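Local coordinates for conserved protein (PDB 2PCS), which is of unknown function but belongs to the CoxG family of Bet v 1-like proteins and probably binds a small molecule beside its long helix, at residues L50-I54 with A55-G59; G128-A131 with K132-S136; K140-Q143 with K144-K148. One frame throughout, in Å; residues are numbered along the deposited sequence.

Contact 1 is the hairpin loop between strands 45-52 and 59-71, while contacts 2 and 3 are successive parts of helix 124-148. The centres of contacts 1 and 2 are about 13 Å apart, and their side chains meet: I54 CD1 lies 3.9 Å from L134 CD2, and V57 CG2 lies 4.1 Å from V130 CG1. An unidentified bound ligand approaches both, about 4 Å from the side chains of V57 and L134. Contact 3 follows after three residues of the same helix, its centre about 18 Å from that of contact 2. It stays about 9 Å from contact 1 at the nearest atoms, and its I142 side chain is about 7 Å from the ligand.

Contact 1. Residues L50-I54 with A55-G59; sequences LQIGI and AAVKG
I52 and G59 pair at the neck of a beta-hairpin, the connection by which strand 45-52 turns into strand 59-71 of the antiparallel sheet of a Bet v 1-like fold. In this hydrogen-bonded pair each residue uses both its N-H and its C=O. I52 N donates to G59 O at 2.9 Å, approaching nearly along the C=O axis (178°), and G59 N returns a bond to I52 O at 3.0 Å, arriving in the carbonyl plane. That one N-H bond to I52 O is supplemented by a CA-H...O contact from K58 CA at 3.2 Å. The pairing goes on outward with backbone bonding between L50 and Y61, while Q51 bonds to G34 on its other flank.

Between the paired residues the chain reverses through a beta turn from I54 to V57, close to type I, with A55 and A56 as its two central residues. V57 N reaches I54 O at 3.0 Å, but from above the carbonyl plane, 40° out of it. V57 O is taken by the hydroxyl of Y61, whereas K58 N has a weak bond to A55 O. G59 suits its place because its backbone angles (phi 157°) would press a beta carbon against the carbonyl oxygen of K58.

V57 CG2 touches both I52 and I54. Its CG1 lies anti to the carbonyl carbon, leaving CG2 between the backbone N and that carbon, 3.8 Å from I54 CB. I54 and V57 also meet helix 124-148, at L133 and V130 respectively. K58 keeps its aliphatic stem over the backbone, with CG 3.6 Å from G53 O, before its end leads away. On the apolar side, I52 CG2 meets V57 CG2 at 3.6 Å.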
loop_
_atom_site.group_PDB
_atom_site.type_symbol
_atom_site.label_atom_id
_atom_site.label_comp_id
_atom_site.label_asym_id
_atom_site.label_seq_id
_atom_site.Cartn_x
_atom_site.Cartn_y
_atom_site.Cartn_z
ATOM N N LEU A 50 3.003 -8.992 -9.243
ATOM C CA LEU A 50 1.903 -9.330 -8.311
ATOM C C LEU A 50 1.047 -10.489 -8.829
ATOM O O LEU A 50 0.526 -10.451 -9.948
ATOM C CB LEU A 50 1.017 -8.103 -8.014
ATOM C CG LEU A 50 1.734 -6.883 -7.444
ATOM C CD1 LEU A 50 0.894 -5.623 -7.524
ATOM C CD2 LEU A 50 2.169 -7.114 -6.046
ATOM N N GLN A 51 0.916 -11.526 -8.021
ATOM C CA GLN A 51 -0.026 -12.586 -8.347
ATOM C C GLN A 51 -1.137 -12.593 -7.325
ATOM O O GLN A 51 -0.998 -13.085 -6.228
ATOM C CB GLN A 51 0.683 -13.946 -8.517
ATOM C CG GLN A 51 1.648 -13.900 -9.715
ATOM C CD GLN A 51 2.512 -15.130 -9.887
ATOM O OE1 GLN A 51 2.154 -16.229 -9.449
ATOM N NE2 GLN A 51 3.662 -14.954 -10.559
ATOM N N ILE A 52 -2.248 -12.008 -7.705
ATOM C CA ILE A 52 -3.310 -11.783 -6.781
ATOM C C ILE A 52 -4.379 -12.861 -6.939
ATOM O O ILE A 52 -4.995 -12.992 -8.020
ATOM C CB ILE A 52 -3.837 -10.360 -6.950
ATOM C CG1 ILE A 52 -2.771 -9.386 -6.408
ATOM C CG2 ILE A 52 -5.159 -10.184 -6.208
ATOM C CD1 ILE A 52 -2.625 -8.126 -7.219
ATOM N N GLY A 53 -4.564 -13.631 -5.854
ATOM C CA GLY A 53 -5.511 -14.747 -5.782
ATOM C C GLY A 53 -6.952 -14.368 -5.437
ATOM O O GLY A 53 -7.870 -15.133 -5.710
ATOM N N ILE A 54 -7.169 -13.192 -4.858
ATOM C CA ILE A 54 -8.523 -12.792 -4.511
ATOM C C ILE A 54 -9.363 -12.970 -5.751
ATOM O O ILE A 54 -9.160 -12.267 -6.736
ATOM C CB ILE A 54 -8.626 -11.317 -4.060
ATOM C CG1 ILE A 54 -7.831 -11.088 -2.788
ATOM C CG2 ILE A 54 -10.059 -10.939 -3.787
ATOM C CD1 ILE A 54 -7.608 -9.595 -2.507
ATOM N N ALA A 55 -10.290 -13.913 -5.690
ATOM C CA ALA A 55 -11.279 -14.185 -6.735
ATOM C C ALA A 55 -11.866 -12.994 -7.493
ATOM O O ALA A 55 -11.931 -13.013 -8.692
ATOM C CB ALA A 55 -12.447 -15.045 -6.139
ATOM N N ALA A 56 -12.329 -11.966 -6.814
ATOM C CA ALA A 56 -13.003 -10.880 -7.547
ATOM C C ALA A 56 -12.044 -10.141 -8.504
ATOM O O ALA A 56 -12.486 -9.468 -9.433
ATOM C CB ALA A 56 -13.632 -9.873 -6.550
ATOM N N VAL A 57 -10.742 -10.226 -8.212
ATOM C CA VAL A 57 -9.729 -9.472 -8.957
ATOM C C VAL A 57 -8.586 -10.361 -9.418
ATOM O O VAL A 57 -7.538 -9.860 -9.834
ATOM C CB VAL A 57 -9.106 -8.264 -8.123
ATOM C CG1 VAL A 57 -10.118 -7.147 -7.920
ATOM C CG2 VAL A 57 -8.438 -8.731 -6.844
ATOM N N LYS A 58 -8.792 -11.668 -9.305
ATOM C CA LYS A 58 -7.749 -12.639 -9.545
ATOM C C LYS A 58 -7.034 -12.370 -10.895
ATOM O O LYS A 58 -7.661 -12.017 -11.886
ATOM C CB LYS A 58 -8.376 -14.024 -9.523
ATOM C CG LYS A 58 -7.417 -15.148 -9.322
ATOM C CD LYS A 58 -8.209 -16.438 -9.275
ATOM C CE LYS A 58 -7.281 -17.626 -9.000
ATOM N NZ LYS A 58 -6.140 -17.708 -10.004
ATOM N N GLY A 59 -5.729 -12.544 -10.914
ATOM C CA GLY A 59 -4.933 -12.054 -12.020
ATOM C C GLY A 59 -3.469 -11.841 -11.648
ATOM O O GLY A 59 -3.091 -11.867 -10.442
#

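Contact 2. Residues G128-A131 with K132-S136; sequences GGVA and KLLIS
Residues G128-A131 and K132-S136 follow one another on a single helix, joined by four successive i to i+4 bonds: K132 N to G128 O, L133 N to G129 O, L134 N to V130 O and I135 N to A131 O. The last is the straightest, 168° at the hydrogen and 2.9 Å from I135 N to A131 O. G128 has positive phi, which glycine tolerates readily.

V130 and L134, one turn apart, lie side by side and point the same way. A chi1 of 178° puts V130 CG1 3.8 Å from L134 CD1, and L134 CG rests 3.4 Å from V130 O. L134 also packs on I54 and comes within about 4 Å of the bound unknown ligand. The pair belongs to helix 124-148, the long C-terminal helix that the curved sheet grips in Bet v 1-like folds. A131, with only a methyl, touches Y111 of strand 104-116; I135, longer and branched, reaches Y109 and Y111.

L133 CB is 3.4 Å from G129 O. K132, fully extended, carries its amine away. Its carbonyl O is gripped twice by S136, from opposite faces of its plane: OG at 2.7 Å and N at 2.8 Å.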
loop_
_atom_site.group_PDB
_atom_site.type_symbol
_atom_site.label_atom_id
_atom_site.label_comp_id
_atom_site.label_asym_id
_atom_site.label_seq_id
_atom_site.Cartn_x
_atom_site.Cartn_y
_atom_site.Cartn_z
ATOM N N GLY A 128 -13.271 -0.351 -3.397
ATOM C CA GLY A 128 -14.190 -0.487 -2.251
ATOM C C GLY A 128 -13.526 -1.462 -1.276
ATOM O O GLY A 128 -12.499 -1.157 -0.586
ATOM N N GLY A 129 -14.107 -2.655 -1.262
ATOM C CA GLY A 129 -13.789 -3.645 -0.242
ATOM C C GLY A 129 -12.495 -4.356 -0.470
ATOM O O GLY A 129 -11.732 -4.585 0.475
ATOM N N VAL A 130 -12.211 -4.669 -1.740
ATOM C CA VAL A 130 -10.871 -5.193 -2.088
ATOM C C VAL A 130 -9.728 -4.240 -1.676
ATOM O O VAL A 130 -8.757 -4.679 -1.036
ATOM C CB VAL A 130 -10.741 -5.550 -3.586
ATOM C CG1 VAL A 130 -9.341 -6.026 -3.838
ATOM C CG2 VAL A 130 -11.696 -6.633 -3.940
ATOM N N ALA A 131 -9.833 -2.953 -2.030
ATOM C CA ALA A 131 -8.819 -1.968 -1.570
ATOM C C ALA A 131 -8.655 -1.906 -0.014
ATOM O O ALA A 131 -7.518 -1.910 0.517
ATOM C CB ALA A 131 -9.170 -0.530 -2.154
ATOM N N LYS A 132 -9.780 -1.894 0.725
ATOM C CA LYS A 132 -9.702 -1.972 2.167
ATOM C C LYS A 132 -9.070 -3.260 2.576
ATOM O O LYS A 132 -8.249 -3.284 3.511
ATOM C CB LYS A 132 -11.060 -1.822 2.839
ATOM C CG LYS A 132 -10.928 -1.694 4.367
ATOM C CD LYS A 132 -12.303 -1.688 5.042
ATOM C CE LYS A 132 -12.247 -2.090 6.551
ATOM N NZ LYS A 132 -13.560 -1.688 7.219
ATOM N N LEU A 133 -9.414 -4.350 1.890
ATOM C CA LEU A 133 -8.772 -5.605 2.254
ATOM C C LEU A 133 -7.271 -5.610 1.990
ATOM O O LEU A 133 -6.495 -6.139 2.789
ATOM C CB LEU A 133 -9.519 -6.837 1.674
ATOM C CG LEU A 133 -8.867 -8.114 1.063
ATOM C CD1 LEU A 133 -7.598 -8.701 1.693
ATOM C CD2 LEU A 133 -9.899 -9.226 1.024
ATOM N N LEU A 134 -6.842 -5.058 0.860
ATOM C CA LEU A 134 -5.387 -5.013 0.542
ATOM C C LEU A 134 -4.637 -4.127 1.553
ATOM O O LEU A 134 -3.638 -4.543 2.161
ATOM C CB LEU A 134 -5.173 -4.529 -0.923
ATOM C CG LEU A 134 -5.641 -5.599 -1.943
ATOM C CD1 LEU A 134 -5.666 -5.058 -3.336
ATOM C CD2 LEU A 134 -4.805 -6.918 -1.875
ATOM N N ILE A 135 -5.156 -2.916 1.760
ATOM C CA ILE A 135 -4.607 -1.990 2.779
ATOM C C ILE A 135 -4.563 -2.626 4.177
ATOM O O ILE A 135 -3.495 -2.610 4.804
ATOM C CB ILE A 135 -5.373 -0.641 2.792
ATOM C CG1 ILE A 135 -5.153 0.079 1.440
ATOM C CG2 ILE A 135 -4.938 0.224 3.992
ATOM C CD1 ILE A 135 -6.306 0.954 1.030
ATOM N N SER A 136 -5.685 -3.203 4.661
ATOM C CA SER A 136 -5.677 -3.868 6.005
ATOM C C SER A 136 -4.663 -5.004 6.135
ATOM O O SER A 136 -3.949 -5.095 7.151
ATOM C CB SER A 136 -7.032 -4.429 6.391
ATOM O OG SER A 136 -8.032 -3.468 6.165
#

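Contact 3. Residues K140-Q143 with K144-K148; sequences KKIQ and KEIAK
Q143, K144 and I146 bury the most surface here, each meeting the neighbouring turn of helix 124-148 in its own way. Q143 bends forward to I146: its chain leaves with CG anti to the backbone N (chi1 -176°) and bends at chi2 (49°), which brings the amide nitrogen NE2 to 3.9 Å from both I146 CB and I146 CG2. That is plain packing of an amide against a branched aliphatic chain. The other end of the group, OE1, accepts a hydrogen bond from the backbone N of K12 in strand 4-12, so glutamine suits a place where one end must bond to a strand and the other lie on a hydrocarbon.

I146 is the hydrophobic partner. Its CD1 packs 3.6 Å from I142 CG2, the two side chains crossing at an oblique angle, and its CG1 is 3.3 Å from I142 O. Both isoleucines are buried: I146 against V18 and K21 of helix 15-22, I142 against C31 of helix 25-31. Two beta-branched residues one turn apart give a compact apolar side for the shorter helices to cover.

K144 works through its stem. CB lies 3.4 Å from K141 O, and the chain then runs extended, taking the charged end away from the contact. Beneath these side chains, I146 N bonds to I142 O at 2.9 Å, nearly straight at 167°, and A147 N bonds to Q143 O. Next to K144, E145 makes a salt bridge to K148 NZ, 3.0 Å from OE1, though as hydrogen bonds its contacts with that amine are weak.

The chemistry implies an amphipathic helix: hydrocarbon and a bonded amide meet the fold, K141 and E145 border helix 25-31, and the exposed K140, K144 and K148 probably carry their charges into solvent.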
loop_
_atom_site.group_PDB
_atom_site.type_symbol
_atom_site.label_atom_id
_atom_site.label_comp_id
_atom_site.label_asym_id
_atom_site.label_seq_id
_atom_site.Cartn_x
_atom_site.Cartn_y
_atom_site.Cartn_z
ATOM N N LYS A 140 -1.507 -5.086 8.509
ATOM C CA LYS A 140 -1.467 -6.250 9.396
ATOM C C LYS A 140 -0.091 -6.862 9.370
ATOM O O LYS A 140 0.451 -7.200 10.413
ATOM C CB LYS A 140 -2.510 -7.296 8.972
ATOM C CG LYS A 140 -2.476 -8.589 9.791
ATOM C CD LYS A 140 -3.139 -9.784 9.101
ATOM C CE LYS A 140 -2.858 -11.103 9.910
ATOM N NZ LYS A 140 -3.677 -12.291 9.391
ATOM N N LYS A 141 0.498 -7.026 8.189
ATOM C CA LYS A 141 1.799 -7.700 8.152
ATOM C C LYS A 141 2.907 -6.767 8.595
ATOM O O LYS A 141 3.923 -7.217 9.145
ATOM C CB LYS A 141 2.094 -8.323 6.784
ATOM C CG LYS A 141 1.217 -9.538 6.406
ATOM C CD LYS A 141 0.902 -9.515 4.916
ATOM C CE LYS A 141 0.820 -10.886 4.218
ATOM N NZ LYS A 141 0.809 -10.697 2.687
ATOM N N ILE A 142 2.724 -5.467 8.351
ATOM C CA ILE A 142 3.681 -4.464 8.807
ATOM C C ILE A 142 3.682 -4.473 10.325
ATOM O O ILE A 142 4.733 -4.387 10.938
ATOM C CB ILE A 142 3.337 -3.017 8.323
ATOM C CG1 ILE A 142 3.652 -2.818 6.855
ATOM C CG2 ILE A 142 4.133 -1.981 9.087
ATOM C CD1 ILE A 142 5.057 -3.021 6.536
ATOM N N GLN A 143 2.506 -4.555 10.925
ATOM C CA GLN A 143 2.411 -4.560 12.375
ATOM C C GLN A 143 3.177 -5.767 12.941
ATOM O O GLN A 143 3.885 -5.638 13.961
ATOM C CB GLN A 143 0.958 -4.471 12.867
ATOM C CG GLN A 143 0.765 -4.370 14.404
ATOM C CD GLN A 143 1.629 -3.297 15.128
ATOM O OE1 GLN A 143 1.126 -2.234 15.488
ATOM N NE2 GLN A 143 2.923 -3.599 15.361
ATOM N N LYS A 144 3.117 -6.891 12.231
ATOM C CA LYS A 144 3.838 -8.067 12.627
ATOM C C LYS A 144 5.334 -7.874 12.517
ATOM O O LYS A 144 6.070 -8.269 13.415
ATOM C CB LYS A 144 3.412 -9.288 11.808
ATOM C CG LYS A 144 4.556 -10.296 11.660
ATOM C CD LYS A 144 4.206 -11.498 10.805
ATOM C CE LYS A 144 5.117 -12.703 11.122
ATOM N NZ LYS A 144 4.577 -13.933 10.439
ATOM N N GLU A 145 5.812 -7.298 11.426
ATOM C CA GLU A 145 7.264 -7.209 11.246
ATOM C C GLU A 145 7.870 -6.187 12.177
ATOM O O GLU A 145 9.014 -6.339 12.592
ATOM C CB GLU A 145 7.648 -6.917 9.793
ATOM C CG GLU A 145 7.293 -8.048 8.820
ATOM C CD GLU A 145 8.180 -9.288 8.946
ATOM O OE1 GLU A 145 9.271 -9.237 9.558
ATOM O OE2 GLU A 145 7.789 -10.334 8.392
ATOM N N ILE A 146 7.093 -5.148 12.497
ATOM C CA ILE A 146 7.439 -4.188 13.551
ATOM C C ILE A 146 7.574 -4.943 14.869
ATOM O O ILE A 146 8.610 -4.854 15.511
ATOM C CB ILE A 146 6.381 -3.074 13.710
ATOM C CG1 ILE A 146 6.425 -2.086 12.539
ATOM C CG2 ILE A 146 6.577 -2.320 15.029
ATOM C CD1 ILE A 146 5.203 -1.170 12.469
ATOM N N ALA A 147 6.536 -5.707 15.234
ATOM C CA ALA A 147 6.455 -6.411 16.537
ATOM C C ALA A 147 7.727 -7.194 16.876
ATOM O O ALA A 147 8.268 -7.020 17.980
ATOM C CB ALA A 147 5.231 -7.310 16.591
ATOM N N LYS A 148 8.179 -8.038 15.933
ATOM C CA LYS A 148 9.500 -8.675 15.937
ATOM C C LYS A 148 10.643 -7.752 16.388
ATOM O O LYS A 148 11.396 -8.066 17.311
ATOM C CB LYS A 148 9.861 -9.124 14.523
ATOM C CG LYS A 148 9.442 -10.506 14.152
ATOM C CD LYS A 148 9.877 -10.798 12.710
ATOM C CE LYS A 148 9.104 -12.005 12.134
ATOM N NZ LYS A 148 9.065 -12.038 10.623
#